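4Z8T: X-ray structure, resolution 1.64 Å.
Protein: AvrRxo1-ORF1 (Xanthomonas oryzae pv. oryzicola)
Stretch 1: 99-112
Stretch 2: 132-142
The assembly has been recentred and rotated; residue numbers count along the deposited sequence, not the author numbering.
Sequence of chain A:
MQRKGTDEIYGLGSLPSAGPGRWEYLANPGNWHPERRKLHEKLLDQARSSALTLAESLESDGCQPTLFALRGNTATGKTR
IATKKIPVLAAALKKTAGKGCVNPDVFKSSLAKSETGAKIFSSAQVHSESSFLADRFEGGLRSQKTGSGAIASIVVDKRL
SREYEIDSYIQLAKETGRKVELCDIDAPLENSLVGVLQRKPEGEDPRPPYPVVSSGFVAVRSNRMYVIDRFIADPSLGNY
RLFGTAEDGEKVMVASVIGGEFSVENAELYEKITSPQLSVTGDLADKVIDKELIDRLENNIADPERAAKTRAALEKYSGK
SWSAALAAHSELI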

ATOM      1  N   LYS A  99       4.924 -13.192  35.822  1.00 23.80           N
ATOM      2  CA  LYS A  99       3.811 -12.560  36.519  1.00 24.07           C
ATOM      3  C   LYS A  99       4.196 -11.205  37.117  1.00 21.96           C
ATOM      4  O   LYS A  99       5.381 -10.915  37.298  1.00 22.39           O
ATOM      5  CB  LYS A  99       3.282 -13.491  37.614  1.00 25.57           C
ATOM      6  CG  LYS A  99       2.757 -14.819  37.070  1.00 28.92           C
ATOM      7  CD  LYS A  99       2.146 -15.667  38.173  1.00 34.80           C
ATOM      8  CE  LYS A  99       3.193 -16.113  39.174  1.00 34.13           C
ATOM      9  NZ  LYS A  99       4.187 -17.042  38.570  1.00 38.65           N
ATOM     10  N   GLY A 100       3.192 -10.382  37.414  1.00 22.30           N
ATOM     11  CA  GLY A 100       3.425  -9.139  38.136  1.00 22.86           C
ATOM     12  C   GLY A 100       3.185  -7.883  37.317  1.00 22.34           C
ATOM     13  O   GLY A 100       3.274  -6.768  37.842  1.00 20.40           O
ATOM     14  N   CYS A 101       2.870  -8.053  36.036  1.00 22.17           N
ATOM     15  CA  CYS A 101       2.646  -6.912  35.150  1.00 21.09           C
ATOM     16  C   CYS A 101       1.211  -6.405  35.223  1.00 20.95           C
ATOM     17  O   CYS A 101       0.277  -7.173  35.520  1.00 21.88           O
ATOM     18  CB  CYS A 101       2.979  -7.283  33.700  1.00 20.41           C
ATOM     19  SG  CYS A 101       4.673  -7.866  33.468  1.00 23.95           S
ATOM     20  N   VAL A 102       1.032  -5.110  34.965  1.00 20.68           N
ATOM     21  CA  VAL A 102      -0.308  -4.525  34.883  1.00 18.44           C
ATOM     22  C   VAL A 102      -0.949  -4.843  33.538  1.00 22.22           C
ATOM     23  O   VAL A 102      -0.505  -4.366  32.495  1.00 22.71           O
ATOM     24  CB  VAL A 102      -0.292  -3.008  35.078  1.00 22.30           C
ATOM     25  CG1 VAL A 102      -1.706  -2.448  34.952  1.00 24.30           C
ATOM     26  CG2 VAL A 102       0.292  -2.664  36.430  1.00 25.53           C
ATOM     27  N   ASN A 103      -2.003  -5.656  33.586  1.00 21.60           N
ATOM     28  CA  ASN A 103      -2.621  -6.236  32.406  1.00 23.99           C
ATOM     29  C   ASN A 103      -3.848  -7.001  32.894  1.00 22.29           C
ATOM     30  O   ASN A 103      -3.698  -7.941  33.666  1.00 24.59           O
ATOM     31  CB  ASN A 103      -1.627  -7.214  31.772  1.00 21.77           C
ATOM     32  CG  ASN A 103      -2.152  -7.870  30.517  1.00 25.97           C
ATOM     33  OD1 ASN A 103      -3.324  -7.739  30.163  1.00 26.22           O
ATOM     34  ND2 ASN A 103      -1.275  -8.597  29.830  1.00 28.85           N
ATOM     35  N   PRO A 104      -5.055  -6.613  32.445  1.00 23.49           N
ATOM     36  CA  PRO A 104      -6.278  -7.313  32.879  1.00 25.12           C
ATOM     37  C   PRO A 104      -6.258  -8.792  32.537  1.00 25.03           C
ATOM     38  O   PRO A 104      -6.806  -9.615  33.268  1.00 22.42           O
ATOM     39  CB  PRO A 104      -7.392  -6.620  32.085  1.00 26.89           C
ATOM     40  CG  PRO A 104      -6.700  -5.915  30.959  1.00 31.27           C
ATOM     41  CD  PRO A 104      -5.348  -5.524  31.496  1.00 25.96           C
ATOM     42  N   ASP A 105      -5.622  -9.141  31.429  1.00 22.14           N
ATOM     43  CA  ASP A 105      -5.593 -10.537  31.026  1.00 25.08           C
ATOM     44  C   ASP A 105      -4.959 -11.506  32.029  1.00 26.14           C
ATOM     45  O   ASP A 105      -5.252 -12.702  31.989  1.00 27.74           O
ATOM     46  CB  ASP A 105      -4.914 -10.667  29.663  1.00 25.80           C
ATOM     47  CG  ASP A 105      -5.666  -9.937  28.576  1.00 26.20           C
ATOM     48  OD1 ASP A 105      -6.905  -9.819  28.686  1.00 27.06           O
ATOM     49  OD2 ASP A 105      -5.017  -9.470  27.617  1.00 27.53           O
ATOM     50  N   VAL A 106      -4.101 -11.009  32.923  1.00 24.20           N
ATOM     51  CA  VAL A 106      -3.451 -11.890  33.898  1.00 24.22           C
ATOM     52  C   VAL A 106      -4.431 -12.464  34.920  1.00 22.17           C
ATOM     53  O   VAL A 106      -4.115 -13.454  35.580  1.00 25.11           O
ATOM     54  CB  VAL A 106      -2.287 -11.212  34.679  1.00 28.53           C
ATOM     55  CG1 VAL A 106      -1.221 -10.663  33.724  1.00 30.11           C
ATOM     56  CG2 VAL A 106      -2.817 -10.133  35.615  1.00 26.49           C
ATOM     57  N   PHE A 107      -5.602 -11.840  35.056  1.00 21.85           N
ATOM     58  CA  PHE A 107      -6.594 -12.305  36.041  1.00 19.83           C
ATOM     59  C   PHE A 107      -7.626 -13.229  35.428  1.00 22.99           C
ATOM     60  O   PHE A 107      -8.417 -13.845  36.157  1.00 21.87           O
ATOM     61  CB  PHE A 107      -7.329 -11.129  36.690  1.00 22.00           C
ATOM     62  CG  PHE A 107      -6.438 -10.240  37.520  1.00 22.75           C
ATOM     63  CD1 PHE A 107      -5.956 -10.679  38.743  1.00 22.50           C
ATOM     64  CD2 PHE A 107      -6.086  -8.968  37.077  1.00 25.02           C
ATOM     65  CE1 PHE A 107      -5.135  -9.882  39.520  1.00 24.59           C
ATOM     66  CE2 PHE A 107      -5.261  -8.159  37.848  1.00 24.72           C
ATOM     67  CZ  PHE A 107      -4.789  -8.615  39.076  1.00 22.51           C
ATOM     68  N   LYS A 108      -7.639 -13.313  34.102  1.00 21.40           N
ATOM     69  CA  LYS A 108      -8.745 -13.954  33.393  1.00 21.21           C
ATOM     70  C   LYS A 108      -8.868 -15.446  33.630  1.00 22.12           C
ATOM     71  O   LYS A 108      -9.974 -15.943  33.821  1.00 23.45           O
ATOM     72  CB  LYS A 108      -8.682 -13.669  31.888  1.00 21.37           C
ATOM     73  CG  LYS A 108      -9.181 -12.281  31.528  1.00 23.04           C
ATOM     74  CD  LYS A 108      -9.313 -12.128  30.017  1.00 26.42           C
ATOM     75  CE  LYS A 108     -10.046 -10.855  29.665  1.00 27.32           C
ATOM     76  NZ  LYS A 108      -9.240  -9.680  30.081  1.00 28.71           N
ATOM     77  N   SER A 109      -7.749 -16.160  33.626  1.00 21.97           N
ATOM     78  CA  SER A 109      -7.793 -17.598  33.830  1.00 23.13           C
ATOM     79  C   SER A 109      -8.357 -17.921  35.216  1.00 24.30           C
ATOM     80  O   SER A 109      -9.242 -18.774  35.351  1.00 23.22           O
ATOM     81  CB  SER A 109      -6.401 -18.207  33.674  1.00 29.57           C
ATOM     82  OG  SER A 109      -6.442 -19.605  33.902  1.00 35.55           O
ATOM     83  N   SER A 110      -7.863 -17.221  36.233  1.00 22.33           N
ATOM     84  CA  SER A 110      -8.326 -17.454  37.597  1.00 21.29           C
ATOM     85  C   SER A 110      -9.806 -17.127  37.737  1.00 22.48           C
ATOM     86  O   SER A 110     -10.551 -17.861  38.390  1.00 21.51           O
ATOM     87  CB  SER A 110      -7.508 -16.651  38.610  1.00 25.54           C
ATOM     88  OG  SER A 110      -6.203 -17.187  38.752  1.00 27.19           O
ATOM     89  N   LEU A 111     -10.234 -16.018  37.151  1.00 18.95           N
ATOM     90  CA  LEU A 111     -11.645 -15.639  37.262  1.00 18.90           C
ATOM     91  C   LEU A 111     -12.515 -16.621  36.495  1.00 19.95           C
ATOM     92  O   LEU A 111     -13.641 -16.928  36.906  1.00 20.88           O
ATOM     93  CB  LEU A 111     -11.864 -14.228  36.729  1.00 21.58           C
ATOM     94  CG  LEU A 111     -11.197 -13.135  37.565  1.00 19.39           C
ATOM     95  CD1 LEU A 111     -11.362 -11.790  36.878  1.00 21.74           C
ATOM     96  CD2 LEU A 111     -11.804 -13.091  38.973  1.00 22.58           C
ATOM     97  N   ALA A 112     -11.988 -17.123  35.380  1.00 19.22           N
ATOM     98  CA  ALA A 112     -12.744 -18.049  34.542  1.00 23.52           C
ATOM     99  C   ALA A 112     -12.905 -19.415  35.187  1.00 24.13           C
ATOM    100  O   ALA A 112     -13.920 -20.085  34.968  1.00 23.60           O
ATOM    101  CB  ALA A 112     -12.095 -18.185  33.161  1.00 22.27           C
ATOM    102  N   PHE A 132     -11.528  -4.416  36.174  1.00 25.23           N
ATOM    103  CA  PHE A 132     -11.690  -3.863  37.511  1.00 26.85           C
ATOM    104  C   PHE A 132     -10.533  -4.257  38.431  1.00 26.78           C
ATOM    105  O   PHE A 132      -9.986  -3.418  39.153  1.00 26.20           O
ATOM    106  CB  PHE A 132     -13.034  -4.301  38.091  1.00 29.05           C
ATOM    107  CG  PHE A 132     -13.069  -4.332  39.582  1.00 32.57           C
ATOM    108  CD1 PHE A 132     -13.255  -3.170  40.311  1.00 40.00           C
ATOM    109  CD2 PHE A 132     -12.939  -5.534  40.261  1.00 33.49           C
ATOM    110  CE1 PHE A 132     -13.291  -3.203  41.694  1.00 41.72           C
ATOM    111  CE2 PHE A 132     -12.970  -5.571  41.644  1.00 37.82           C
ATOM    112  CZ  PHE A 132     -13.150  -4.400  42.358  1.00 41.65           C
ATOM    113  N   LEU A 133     -10.147  -5.529  38.408  1.00 21.94           N
ATOM    114  CA  LEU A 133      -9.021  -5.963  39.224  1.00 22.78           C
ATOM    115  C   LEU A 133      -7.715  -5.309  38.784  1.00 22.22           C
ATOM    116  O   LEU A 133      -6.892  -4.957  39.622  1.00 22.03           O
ATOM    117  CB  LEU A 133      -8.879  -7.485  39.206  1.00 24.73           C
ATOM    118  CG  LEU A 133      -9.954  -8.255  39.968  1.00 25.31           C
ATOM    119  CD1 LEU A 133      -9.600  -9.730  40.018  1.00 25.68           C
ATOM    120  CD2 LEU A 133     -10.136  -7.700  41.387  1.00 28.22           C
ATOM    121  N   ALA A 134      -7.517  -5.154  37.476  1.00 21.90           N
ATOM    122  CA  ALA A 134      -6.281  -4.548  36.989  1.00 23.81           C
ATOM    123  C   ALA A 134      -6.177  -3.106  37.456  1.00 22.38           C
ATOM    124  O   ALA A 134      -5.085  -2.620  37.775  1.00 23.52           O
ATOM    125  CB  ALA A 134      -6.203  -4.624  35.465  1.00 25.05           C
ATOM    126  N   ASP A 135      -7.315  -2.419  37.504  1.00 25.44           N
ATOM    127  CA  ASP A 135      -7.319  -1.019  37.909  1.00 25.81           C
ATOM    128  C   ASP A 135      -7.056  -0.879  39.397  1.00 25.69           C
ATOM    129  O   ASP A 135      -6.369   0.049  39.838  1.00 22.88           O
ATOM    130  CB  ASP A 135      -8.643  -0.359  37.530  1.00 29.18           C
ATOM    131  CG  ASP A 135      -8.797  -0.198  36.043  1.00 34.98           C
ATOM    132  OD1 ASP A 135      -7.768  -0.207  35.334  1.00 35.04           O
ATOM    133  OD2 ASP A 135      -9.949  -0.050  35.579  1.00 41.17           O
ATOM    134  N   ARG A 136      -7.597  -1.802  40.185  1.00 22.45           N
ATOM    135  CA  ARG A 136      -7.290  -1.807  41.602  1.00 22.44           C
ATOM    136  C   ARG A 136      -5.819  -2.150  41.822  1.00 25.42           C
ATOM    137  O   ARG A 136      -5.154  -1.570  42.681  1.00 25.38           O
ATOM    138  CB  ARG A 136      -8.202  -2.788  42.344  1.00 26.16           C
ATOM    139  CG  ARG A 136      -7.875  -2.900  43.806  1.00 31.59           C
ATOM    140  CD  ARG A 136      -9.107  -2.801  44.702  1.00 43.65           C
ATOM    141  NE  ARG A 136      -8.844  -3.430  45.994  1.00 43.72           N
ATOM    142  CZ  ARG A 136      -8.050  -2.916  46.929  1.00 43.59           C
ATOM    143  NH1 ARG A 136      -7.861  -3.569  48.066  1.00 46.27           N
ATOM    144  NH2 ARG A 136      -7.444  -1.752  46.733  1.00 45.72           N
ATOM    145  N   PHE A 137      -5.309  -3.073  41.010  1.00 21.69           N
ATOM    146  CA  PHE A 137      -3.918  -3.498  41.100  1.00 21.19           C
ATOM    147  C   PHE A 137      -3.006  -2.309  40.769  1.00 22.08           C
ATOM    148  O   PHE A 137      -2.085  -1.989  41.526  1.00 21.21           O
ATOM    149  CB  PHE A 137      -3.705  -4.693  40.154  1.00 19.49           C
ATOM    150  CG  PHE A 137      -2.282  -5.179  40.052  1.00 21.89           C
ATOM    151  CD1 PHE A 137      -1.502  -5.394  41.178  1.00 20.33           C
ATOM    152  CD2 PHE A 137      -1.741  -5.463  38.808  1.00 24.07           C
ATOM    153  CE1 PHE A 137      -0.199  -5.857  41.059  1.00 23.44           C
ATOM    154  CE2 PHE A 137      -0.442  -5.935  38.682  1.00 22.97           C
ATOM    155  CZ  PHE A 137       0.327  -6.135  39.806  1.00 22.79           C
ATOM    156  N   GLU A 138      -3.297  -1.629  39.667  1.00 21.36           N
ATOM    157  CA  GLU A 138      -2.492  -0.482  39.255  1.00 24.08           C
ATOM    158  C   GLU A 138      -2.575   0.655  40.274  1.00 24.90           C
ATOM    159  O   GLU A 138      -1.579   1.332  40.546  1.00 24.44           O
ATOM    160  CB  GLU A 138      -2.935   0.006  37.872  1.00 25.65           C
ATOM    161  CG  GLU A 138      -2.120   1.182  37.328  1.00 27.94           C
ATOM    162  CD  GLU A 138      -2.694   1.736  36.043  1.00 30.77           C
ATOM    163  OE1 GLU A 138      -2.871   0.953  35.081  1.00 32.86           O
ATOM    164  OE2 GLU A 138      -2.969   2.959  35.991  1.00 36.36           O
ATOM    165  N   GLY A 139      -3.760   0.861  40.839  1.00 24.76           N
ATOM    166  CA  GLY A 139      -3.942   1.898  41.842  1.00 24.58           C
ATOM    167  C   GLY A 139      -3.045   1.726  43.052  1.00 22.96           C
ATOM    168  O   GLY A 139      -2.463   2.697  43.553  1.00 25.64           O
ATOM    169  N   GLY A 140      -2.936   0.492  43.532  1.00 22.84           N
ATOM    170  CA  GLY A 140      -2.107   0.187  44.679  1.00 23.04           C
ATOM    171  C   GLY A 140      -0.627   0.261  44.358  1.00 25.68           C
ATOM    172  O   GLY A 140       0.193   0.483  45.248  1.00 25.76           O
ATOM    173  N   LEU A 141      -0.282   0.067  43.087  1.00 22.34           N
ATOM    174  CA  LEU A 141       1.115   0.130  42.669  1.00 21.70           C
ATOM    175  C   LEU A 141       1.615   1.557  42.563  1.00 22.94           C
ATOM    176  O   LEU A 141       2.825   1.796  42.629  1.00 22.10           O
ATOM    177  CB  LEU A 141       1.312  -0.562  41.316  1.00 22.37           C
ATOM    178  CG  LEU A 141       1.269  -2.089  41.343  1.00 25.19           C
ATOM    179  CD1 LEU A 141       1.373  -2.664  39.932  1.00 24.05           C
ATOM    180  CD2 LEU A 141       2.388  -2.600  42.213  1.00 24.46           C
ATOM    181  N   ARG A 142       0.711   2.490  42.346  1.00 21.46           N
ATOM    182  CA  ARG A 142       1.064   3.881  42.102  1.00 22.48           C
ATOM    183  C   ARG A 142       2.114   4.408  43.072  1.00 25.32           C
ATOM    184  O   ARG A 142       3.123   4.911  42.666  1.00 25.09           O
ATOM    185  CB  ARG A 142      -0.189   4.763  42.098  1.00 25.91           C
ATOM    186  CG  ARG A 142      -0.041   6.196  41.625  1.00 36.09           C
ATOM    187  CD  ARG A 142      -1.410   6.909  41.305  1.00 40.35           C
ATOM    188  NE  ARG A 142      -1.260   8.176  40.573  1.00 44.57           N
ATOM    189  CZ  ARG A 142      -1.612   8.343  39.301  1.00 42.15           C
ATOM    190  NH1 ARG A 142      -1.422   9.499  38.696  1.00 46.69           N
ATOM    191  NH2 ARG A 142      -2.161   7.358  38.614  1.00 44.36           N
TER

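No hydrogen bond or salt bridge joins these two stretches; what crosses between them is apolar packing, supplemented by backbone carbonyls set against the rim of an aromatic ring. That ring belongs to Phe-137. Two successive carbonyl oxygens of the first stretch approach it near its plane, Gly-100 O at 3.6 Å from Phe-137 CZ and Cys-101 O at 3.5 Å from Phe-137 CE2. The arrangement suits an aromatic residue because the hydrogens around a phenyl ring carry a slight positive charge, so its edge receives carbonyl oxygens more comfortably than its electron-rich face would. Glycine fits the start of this segment for a local reason: at phi 112° and psi -4°, a CB would be jammed against the carbonyl oxygen of Lys-99.

The second stretch presents one side of a helix. Leu-133, Ala-134, Phe-137 and Leu-141 all direct their CA-to-CB bonds toward the first stretch, a spacing that follows the helical repeat. The backbone bonds Phe-137 N to Leu-133 O (2.8 Å) and Leu-141 N to Phe-137 O (3.1 Å) hold three of these residues one turn apart, while satisfying polar groups that would otherwise be costly to bury.

The closest backbone approach lies at Ala-134, whose CA is 5.0 Å from the CA of Pro-104. Here the small methyl group lets the chains come close: Ala-134 CB lies 3.7 Å from Pro-104 CA and 4.1 Å from Pro-104 CB. Proline adds a compact apolar surface, and its phi of -59° agrees with the helical backbone angles that begin here.

Phe-107 fills the space beside this close approach. A chi1 of -65° (m) places the Phe-107 ring against the helix, with Leu-133 CB over one face, 3.9 Å from the centroid of the Phe-107 ring and 14° off the normal, a CH-pi contact. Phe-137 CB meets the same ring at its edge, 4.2 Å from Phe-107 CZ. A broad, flat side chain can thus touch neighbouring helical turns at once. One turn further along, Leu-111 extends the apolar surface, Leu-111 CD1 reaching 4.1 Å from Leu-133 CD1.

Val-102 packs on Phe-137 and on the residues that follow it, Glu-138 and Leu-141. With chi1 at 179° (t), Val-102 CG2 lies 3.7 Å from Leu-141 CD1 and 4.0 Å from Phe-137 CE2, and Val-102 CG1 lies 3.6 Å from Glu-138 OE1. The branched side chain is well suited to spreading over several partners. Glu-138 OE1 is hydrogen-bonded elsewhere in the structure, so its proximity to a methyl group does not leave it unsatisfied.

Polar side chains of the first stretch brace its own turn. Asn-103 OD1 accepts a hydrogen bond from Asp-105 N at 3.0 Å, and Lys-108 NZ forms a salt bridge with Asp-105 OD1 at 2.7 Å. Asn-103 and Asp-105 point away from the helix, leaving the apolar residues to bury most of the 486 Å² summed over both sides.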